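Local coordinates for protein putative acetyltransferase (PDB 3D9W) that probably acts as an arylamine N-acetyltransferase, moving acetyl groups from a thioester donor onto arylamine substrates, at residues G99-T104 and L121-T126; R131-D136 and L144-L149. One frame throughout, in Å; residues are numbered along the deposited sequence.

Contact 1 (G99-T104 and L121-T126)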
ATOM      1  N   GLY A  99     -18.379   1.163   5.218  1.00 22.44           N
ATOM      2  CA  GLY A  99     -18.799   0.128   4.296  1.00 22.85           C
ATOM      3  C   GLY A  99     -17.531  -0.288   3.585  1.00 23.51           C
ATOM      4  O   GLY A  99     -16.933   0.516   2.867  1.00 23.35           O
ATOM      5  N   VAL A 100     -17.113  -1.534   3.783  1.00 23.88           N
ATOM      6  CA  VAL A 100     -15.884  -2.013   3.167  1.00 23.95           C
ATOM      7  C   VAL A 100     -16.039  -3.253   2.310  1.00 24.29           C
ATOM      8  O   VAL A 100     -16.579  -4.273   2.744  1.00 24.70           O
ATOM      9  CB  VAL A 100     -14.812  -2.275   4.232  1.00 23.33           C
ATOM     10  CG1 VAL A 100     -13.552  -2.807   3.581  1.00 23.34           C
ATOM     11  CG2 VAL A 100     -14.514  -0.989   4.977  1.00 24.18           C
ATOM     12  N   THR A 101     -15.540  -3.138   1.083  1.00 23.93           N
ATOM     13  CA  THR A 101     -15.589  -4.208   0.092  1.00 23.36           C
ATOM     14  C   THR A 101     -14.252  -4.151  -0.652  1.00 21.21           C
ATOM     15  O   THR A 101     -13.708  -3.078  -0.868  1.00 21.51           O
ATOM     16  CB  THR A 101     -16.794  -3.982  -0.867  1.00 23.15           C
ATOM     17  OG1 THR A 101     -16.789  -4.955  -1.916  1.00 25.81           O
ATOM     18  CG2 THR A 101     -16.735  -2.604  -1.450  1.00 23.73           C
ATOM     19  N   GLY A 102     -13.711  -5.295  -1.040  1.00 20.89           N
ATOM     20  CA  GLY A 102     -12.418  -5.265  -1.695  1.00 21.87           C
ATOM     21  C   GLY A 102     -12.337  -5.441  -3.190  1.00 21.73           C
ATOM     22  O   GLY A 102     -13.246  -5.952  -3.826  1.00 22.40           O
ATOM     23  N   HIS A 103     -11.213  -4.996  -3.738  1.00 21.89           N
ATOM     24  CA  HIS A 103     -10.912  -5.095  -5.163  1.00 21.95           C
ATOM     25  C   HIS A 103      -9.429  -5.424  -5.315  1.00 21.35           C
ATOM     26  O   HIS A 103      -8.644  -5.281  -4.377  1.00 20.82           O
ATOM     27  CB  HIS A 103     -11.191  -3.779  -5.902  1.00 22.02           C
ATOM     28  CG  HIS A 103     -12.637  -3.385  -5.950  1.00 23.36           C
ATOM     29  ND1 HIS A 103     -13.663  -4.303  -6.015  1.00 24.00           N
ATOM     30  CD2 HIS A 103     -13.224  -2.165  -6.017  1.00 24.17           C
ATOM     31  CE1 HIS A 103     -14.816  -3.667  -6.123  1.00 24.98           C
ATOM     32  NE2 HIS A 103     -14.577  -2.369  -6.128  1.00 24.70           N
ATOM     33  N   THR A 104      -9.052  -5.873  -6.503  1.00 20.89           N
ATOM     34  CA  THR A 104      -7.668  -6.209  -6.782  1.00 19.99           C
ATOM     35  C   THR A 104      -7.276  -5.585  -8.101  1.00 19.18           C
ATOM     36  O   THR A 104      -8.031  -5.611  -9.069  1.00 18.38           O
ATOM     37  CB  THR A 104      -7.449  -7.720  -6.886  1.00 19.42           C
ATOM     38  OG1 THR A 104      -7.556  -8.309  -5.588  1.00 21.92           O
ATOM     39  CG2 THR A 104      -6.073  -8.006  -7.436  1.00 19.07           C
ATOM     40  N   LEU A 121      -6.884  -3.288  -2.995  1.00 19.96           N
ATOM     41  CA  LEU A 121      -7.550  -1.994  -3.084  1.00 20.18           C
ATOM     42  C   LEU A 121      -8.822  -2.079  -2.272  1.00 19.91           C
ATOM     43  O   LEU A 121      -9.391  -3.156  -2.121  1.00 20.92           O
ATOM     44  CB  LEU A 121      -7.892  -1.644  -4.538  1.00 18.27           C
ATOM     45  CG  LEU A 121      -6.733  -1.256  -5.470  1.00 19.38           C
ATOM     46  CD1 LEU A 121      -7.256  -1.069  -6.899  1.00 14.52           C
ATOM     47  CD2 LEU A 121      -6.045   0.025  -4.965  1.00 16.54           C
ATOM     48  N   LEU A 122      -9.264  -0.948  -1.738  1.00 19.03           N
ATOM     49  CA  LEU A 122     -10.477  -0.923  -0.941  1.00 18.63           C
ATOM     50  C   LEU A 122     -11.524   0.056  -1.482  1.00 19.47           C
ATOM     51  O   LEU A 122     -11.243   1.238  -1.685  1.00 17.09           O
ATOM     52  CB  LEU A 122     -10.141  -0.576   0.512  1.00 17.18           C
ATOM     53  CG  LEU A 122      -9.183  -1.511   1.253  1.00 17.74           C
ATOM     54  CD1 LEU A 122      -8.834  -0.950   2.629  1.00 15.06           C
ATOM     55  CD2 LEU A 122      -9.827  -2.883   1.389  1.00 16.28           C
ATOM     56  N   ARG A 123     -12.725  -0.468  -1.732  1.00 21.12           N
ATOM     57  CA  ARG A 123     -13.877   0.304  -2.213  1.00 22.95           C
ATOM     58  C   ARG A 123     -14.625   0.643  -0.916  1.00 24.24           C
ATOM     59  O   ARG A 123     -15.140  -0.251  -0.229  1.00 24.14           O
ATOM     60  CB  ARG A 123     -14.738  -0.573  -3.132  1.00 23.65           C
ATOM     61  CG  ARG A 123     -16.048   0.035  -3.619  1.00 25.83           C
ATOM     62  CD  ARG A 123     -16.971  -1.064  -4.149  1.00 27.51           C
ATOM     63  NE  ARG A 123     -18.304  -0.594  -4.507  1.00 30.99           N
ATOM     64  CZ  ARG A 123     -18.666  -0.247  -5.743  1.00 34.15           C
ATOM     65  NH1 ARG A 123     -17.790  -0.317  -6.742  1.00 33.89           N
ATOM     66  NH2 ARG A 123     -19.905   0.163  -5.989  1.00 33.30           N
ATOM     67  N   VAL A 124     -14.683   1.931  -0.583  1.00 24.56           N
ATOM     68  CA  VAL A 124     -15.305   2.376   0.664  1.00 25.63           C
ATOM     69  C   VAL A 124     -16.523   3.298   0.530  1.00 26.09           C
ATOM     70  O   VAL A 124     -16.583   4.152  -0.359  1.00 25.48           O
ATOM     71  CB  VAL A 124     -14.238   3.089   1.537  1.00 25.29           C
ATOM     72  CG1 VAL A 124     -14.763   3.352   2.937  1.00 23.78           C
ATOM     73  CG2 VAL A 124     -12.979   2.255   1.573  1.00 25.16           C
ATOM     74  N   THR A 125     -17.480   3.130   1.444  1.00 27.00           N
ATOM     75  CA  THR A 125     -18.702   3.940   1.467  1.00 26.75           C
ATOM     76  C   THR A 125     -18.917   4.584   2.843  1.00 27.48           C
ATOM     77  O   THR A 125     -18.860   3.906   3.868  1.00 25.53           O
ATOM     78  CB  THR A 125     -19.925   3.082   1.146  1.00 25.55           C
ATOM     79  OG1 THR A 125     -20.095   2.091   2.169  1.00 24.18           O
ATOM     80  CG2 THR A 125     -19.744   2.400  -0.199  1.00 24.95           C
ATOM     81  N   THR A 126     -19.165   5.893   2.862  1.00 29.09           N
ATOM     82  CA  THR A 126     -19.374   6.589   4.124  1.00 31.56           C
ATOM     83  C   THR A 126     -20.848   6.659   4.488  1.00 33.48           C
ATOM     84  O   THR A 126     -21.705   6.138   3.770  1.00 33.57           O
ATOM     85  CB  THR A 126     -18.799   8.033   4.097  1.00 32.85           C
ATOM     86  OG1 THR A 126     -19.740   8.935   3.488  1.00 32.29           O
ATOM     87  CG2 THR A 126     -17.478   8.055   3.334  1.00 31.29           C
TER
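Strand residues 99-104 and 121-125 pair antiparallel in a beta hairpin, L121 with H103. L121 N reaches H103 O at 3.0 Å and L121 O accepts H103 N, each donor standing above the plane of the carbonyl it meets. L122, opposite G102 in a non-hydrogen-bonded pair, turns to the other face; its CD2 lies 4.3 Å from V100 CG1, and both side chains rest on L93 of helix 82-95. R123 returns to the face of T101 and H103. Its N meets T101 O at 2.9 Å, nearly along the C=O axis, while its own O receives T101 N. With CG anti to the backbone N (chi1 175°), the extended R123 chain runs alongside T101, CD passing CG2, and crosses the imidazole so that CD is 3.4 Å from H103 NE2. V124 sends its CA hydrogen to G99 O, 3.3 Å from CA, and T125 N binds that same oxygen at 3.0 Å on a lone pair. G99 N donates to T125 O, and T125 OG1 stands over G99 CA.

Six hydrogen bonds tie the three hydrogen-bonded pairs, while the backbones of L122 and V124 pair with strand 132-135. H103 ND1 donates to A196 O, while R123 NH1 lies 3.9 Å from H103 NE2 at the ring edge, the two planes 80° apart; the nearby positive charge would probably disfavour protonation of NE2.

Contact 2 (R131-D136 and L144-L149); sequences RVWMCD and LRPYEL
V132 O is held by two groups: L149 N donates a hydrogen bond of 2.7 Å, nearly straight at 167°, and the CA hydrogen of E148 adds a weaker contact. It belongs to a short beta hairpin in which 147-148 is an edge strand, within this chain, of the large antiparallel sheet. M134 and Y147 continue the ladder as a hydrogen-bonded pair, each N donating to the other's O.

One face carries W133 and E148. The six-membered ring of W133 takes E148 CB over its face in a CH-pi contact, 4.0 Å from the centroid, and its CZ2 edge sits over the guanidinium of R131. E148 OE2 makes a long salt bridge with R131 NE, 3.7 Å; the stronger partners are D129 for R131 and R150 for E148.

On the other face Y147, CG in the crowded position between N and the carbonyl carbon (chi1 57°), lays its ring against M134, while its OH bonds to that of Y191. M134 CG, anti to the carbonyl carbon, comes 3.9 Å from L149 CG, with M134 SD beside it. M134 CB makes a CH-pi contact over the Y147 ring, 3.5 Å from its centroid and 16° off the normal.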
ATOM      1  N   ARG A 131     -21.652   8.111  -2.359  1.00 28.96           N
ATOM      2  CA  ARG A 131     -20.433   8.142  -3.157  1.00 27.01           C
ATOM      3  C   ARG A 131     -19.529   6.998  -2.784  1.00 26.03           C
ATOM      4  O   ARG A 131     -19.475   6.598  -1.636  1.00 27.83           O
ATOM      5  CB  ARG A 131     -19.703   9.460  -2.976  1.00 26.13           C
ATOM      6  CG  ARG A 131     -20.385  10.600  -3.680  1.00 24.92           C
ATOM      7  CD  ARG A 131     -20.377  11.813  -2.812  1.00 24.05           C
ATOM      8  NE  ARG A 131     -19.263  12.706  -3.073  1.00 22.32           N
ATOM      9  CZ  ARG A 131     -18.800  13.548  -2.160  1.00 26.03           C
ATOM     10  NH1 ARG A 131     -19.364  13.564  -0.954  1.00 24.01           N
ATOM     11  NH2 ARG A 131     -17.810  14.393  -2.453  1.00 25.41           N
ATOM     12  N   VAL A 132     -18.825   6.470  -3.773  1.00 25.27           N
ATOM     13  CA  VAL A 132     -17.916   5.352  -3.575  1.00 24.29           C
ATOM     14  C   VAL A 132     -16.474   5.845  -3.528  1.00 24.43           C
ATOM     15  O   VAL A 132     -16.024   6.553  -4.428  1.00 25.10           O
ATOM     16  CB  VAL A 132     -18.055   4.351  -4.723  1.00 23.60           C
ATOM     17  CG1 VAL A 132     -17.053   3.229  -4.569  1.00 23.03           C
ATOM     18  CG2 VAL A 132     -19.475   3.815  -4.752  1.00 22.06           C
ATOM     19  N   TRP A 133     -15.749   5.474  -2.480  1.00 24.05           N
ATOM     20  CA  TRP A 133     -14.367   5.900  -2.361  1.00 24.89           C
ATOM     21  C   TRP A 133     -13.365   4.760  -2.442  1.00 25.94           C
ATOM     22  O   TRP A 133     -13.545   3.702  -1.829  1.00 25.34           O
ATOM     23  CB  TRP A 133     -14.169   6.681  -1.068  1.00 23.49           C
ATOM     24  CG  TRP A 133     -15.063   7.852  -1.016  1.00 24.09           C
ATOM     25  CD1 TRP A 133     -16.324   7.902  -0.495  1.00 24.49           C
ATOM     26  CD2 TRP A 133     -14.813   9.135  -1.588  1.00 23.52           C
ATOM     27  NE1 TRP A 133     -16.878   9.141  -0.711  1.00 24.45           N
ATOM     28  CE2 TRP A 133     -15.971   9.919  -1.380  1.00 23.72           C
ATOM     29  CE3 TRP A 133     -13.724   9.699  -2.263  1.00 23.44           C
ATOM     30  CZ2 TRP A 133     -16.071  11.241  -1.818  1.00 22.66           C
ATOM     31  CZ3 TRP A 133     -13.819  11.008  -2.702  1.00 24.44           C
ATOM     32  CH2 TRP A 133     -14.991  11.768  -2.477  1.00 24.19           C
ATOM     33  N   MET A 134     -12.309   4.988  -3.219  1.00 26.28           N
ATOM     34  CA  MET A 134     -11.249   4.009  -3.393  1.00 25.27           C
ATOM     35  C   MET A 134     -10.123   4.354  -2.446  1.00 25.57           C
ATOM     36  O   MET A 134      -9.586   5.455  -2.495  1.00 26.54           O
ATOM     37  CB  MET A 134     -10.731   4.038  -4.826  1.00 24.51           C
ATOM     38  CG  MET A 134     -11.743   3.580  -5.846  1.00 24.60           C
ATOM     39  SD  MET A 134     -12.249   1.911  -5.477  1.00 26.57           S
ATOM     40  CE  MET A 134     -10.653   1.076  -5.585  1.00 27.01           C
ATOM     41  N   CYS A 135      -9.780   3.420  -1.566  1.00 25.94           N
ATOM     42  CA  CYS A 135      -8.688   3.644  -0.624  1.00 25.50           C
ATOM     43  C   CYS A 135      -7.507   2.741  -0.968  1.00 25.02           C
ATOM     44  O   CYS A 135      -7.559   1.522  -0.804  1.00 24.66           O
ATOM     45  CB  CYS A 135      -9.156   3.391   0.814  1.00 26.08           C
ATOM     46  SG  CYS A 135     -10.478   4.512   1.374  1.00 25.67           S
ATOM     47  N   ASP A 136      -6.452   3.358  -1.487  1.00 25.24           N
ATOM     48  CA  ASP A 136      -5.238   2.640  -1.846  1.00 24.49           C
ATOM     49  C   ASP A 136      -4.202   3.015  -0.796  1.00 24.07           C
ATOM     50  O   ASP A 136      -3.408   3.942  -0.966  1.00 23.89           O
ATOM     51  CB  ASP A 136      -4.779   3.051  -3.240  1.00 25.22           C
ATOM     52  CG  ASP A 136      -3.561   2.290  -3.686  1.00 26.70           C
ATOM     53  OD1 ASP A 136      -3.337   1.197  -3.127  1.00 28.28           O
ATOM     54  OD2 ASP A 136      -2.837   2.776  -4.589  1.00 26.98           O
ATOM     55  N   LEU A 144      -2.591   9.892  -0.541  1.00 20.61           N
ATOM     56  CA  LEU A 144      -2.808  10.169   0.882  1.00 20.67           C
ATOM     57  C   LEU A 144      -4.229  10.632   1.224  1.00 20.48           C
ATOM     58  O   LEU A 144      -4.475  11.144   2.311  1.00 20.56           O
ATOM     59  CB  LEU A 144      -1.780  11.185   1.393  1.00 19.11           C
ATOM     60  CG  LEU A 144      -1.498  12.433   0.559  1.00 18.04           C
ATOM     61  CD1 LEU A 144      -2.740  13.310   0.493  1.00 17.59           C
ATOM     62  CD2 LEU A 144      -0.331  13.189   1.181  1.00 15.87           C
ATOM     63  N   ARG A 145      -5.149  10.441   0.279  1.00 21.52           N
ATOM     64  CA  ARG A 145      -6.571  10.777   0.433  1.00 21.48           C
ATOM     65  C   ARG A 145      -7.272   9.821  -0.504  1.00 20.10           C
ATOM     66  O   ARG A 145      -6.731   9.473  -1.548  1.00 20.43           O
ATOM     67  CB  ARG A 145      -6.892  12.210  -0.014  1.00 22.67           C
ATOM     68  CG  ARG A 145      -6.051  13.292   0.652  1.00 24.93           C
ATOM     69  CD  ARG A 145      -6.911  14.355   1.287  1.00 24.21           C
ATOM     70  NE  ARG A 145      -7.194  14.080   2.692  1.00 23.55           N
ATOM     71  CZ  ARG A 145      -6.574  14.667   3.714  1.00 23.37           C
ATOM     72  NH1 ARG A 145      -5.624  15.563   3.488  1.00 22.50           N
ATOM     73  NH2 ARG A 145      -6.926  14.377   4.964  1.00 22.12           N
ATOM     74  N   PRO A 146      -8.478   9.373  -0.146  1.00 19.25           N
ATOM     75  CA  PRO A 146      -9.173   8.449  -1.038  1.00 19.03           C
ATOM     76  C   PRO A 146      -9.636   9.165  -2.302  1.00 19.73           C
ATOM     77  O   PRO A 146      -9.881  10.370  -2.292  1.00 20.00           O
ATOM     78  CB  PRO A 146     -10.338   7.975  -0.187  1.00 20.08           C
ATOM     79  CG  PRO A 146     -10.671   9.203   0.609  1.00 19.57           C
ATOM     80  CD  PRO A 146      -9.310   9.709   1.021  1.00 19.30           C
ATOM     81  N   TYR A 147      -9.725   8.432  -3.401  1.00 20.02           N
ATOM     82  CA  TYR A 147     -10.200   9.023  -4.636  1.00 20.19           C
ATOM     83  C   TYR A 147     -11.543   8.401  -4.988  1.00 21.18           C
ATOM     84  O   TYR A 147     -11.723   7.190  -4.893  1.00 19.97           O
ATOM     85  CB  TYR A 147      -9.191   8.834  -5.772  1.00 19.46           C
ATOM     86  CG  TYR A 147      -8.789   7.414  -6.085  1.00 18.66           C
ATOM     87  CD1 TYR A 147      -7.739   6.801  -5.410  1.00 17.85           C
ATOM     88  CD2 TYR A 147      -9.409   6.713  -7.117  1.00 19.45           C
ATOM     89  CE1 TYR A 147      -7.307   5.530  -5.764  1.00 17.68           C
ATOM     90  CE2 TYR A 147      -8.990   5.445  -7.478  1.00 19.26           C
ATOM     91  CZ  TYR A 147      -7.937   4.858  -6.802  1.00 19.22           C
ATOM     92  OH  TYR A 147      -7.515   3.605  -7.182  1.00 19.32           O
ATOM     93  N   GLU A 148     -12.491   9.251  -5.364  1.00 22.85           N
ATOM     94  CA  GLU A 148     -13.834   8.809  -5.706  1.00 25.27           C
ATOM     95  C   GLU A 148     -13.840   7.825  -6.871  1.00 25.72           C
ATOM     96  O   GLU A 148     -13.078   7.978  -7.831  1.00 28.19           O
ATOM     97  CB  GLU A 148     -14.700  10.027  -6.027  1.00 25.87           C
ATOM     98  CG  GLU A 148     -16.073   9.697  -6.577  1.00 29.42           C
ATOM     99  CD  GLU A 148     -17.058  10.839  -6.402  1.00 31.40           C
ATOM    100  OE1 GLU A 148     -16.707  11.993  -6.748  1.00 32.70           O
ATOM    101  OE2 GLU A 148     -18.186  10.578  -5.923  1.00 32.07           O
ATOM    102  N   LEU A 149     -14.698   6.813  -6.791  1.00 24.34           N
ATOM    103  CA  LEU A 149     -14.771   5.812  -7.850  1.00 23.31           C
ATOM    104  C   LEU A 149     -15.617   6.272  -9.037  1.00 22.83           C
ATOM    105  O   LEU A 149     -16.650   5.671  -9.315  1.00 21.93           O
ATOM    106  CB  LEU A 149     -15.346   4.494  -7.311  1.00 22.64           C
ATOM    107  CG  LEU A 149     -14.977   3.167  -7.994  1.00 21.64           C
ATOM    108  CD1 LEU A 149     -16.238   2.432  -8.373  1.00 21.09           C
ATOM    109  CD2 LEU A 149     -14.101   3.403  -9.222  1.00 20.91           C
TER

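Contacts 1 and 2 are successive hairpins along the chain, their centres about 9 Å apart, and the inner strands 117-125 and 132-135 join them into one continuous sheet. V124 N lies 2.4 Å from W133 O and L122 O 2.6 Å from C135 N, both probable hydrogen bonds. On one face V124 CG2 packs on C135 SG at 3.4 Å. Beside this seam D136, packed against L121, bonds through OD1 to H119 NE2, with H119 on the strand that carries L121. That pairing is consistent with the Asp-His part of the family's Cys-His-Asp catalytic triad, so contact 2 includes the probable triad aspartate, and the strand of contact 1 carries the probable histidine.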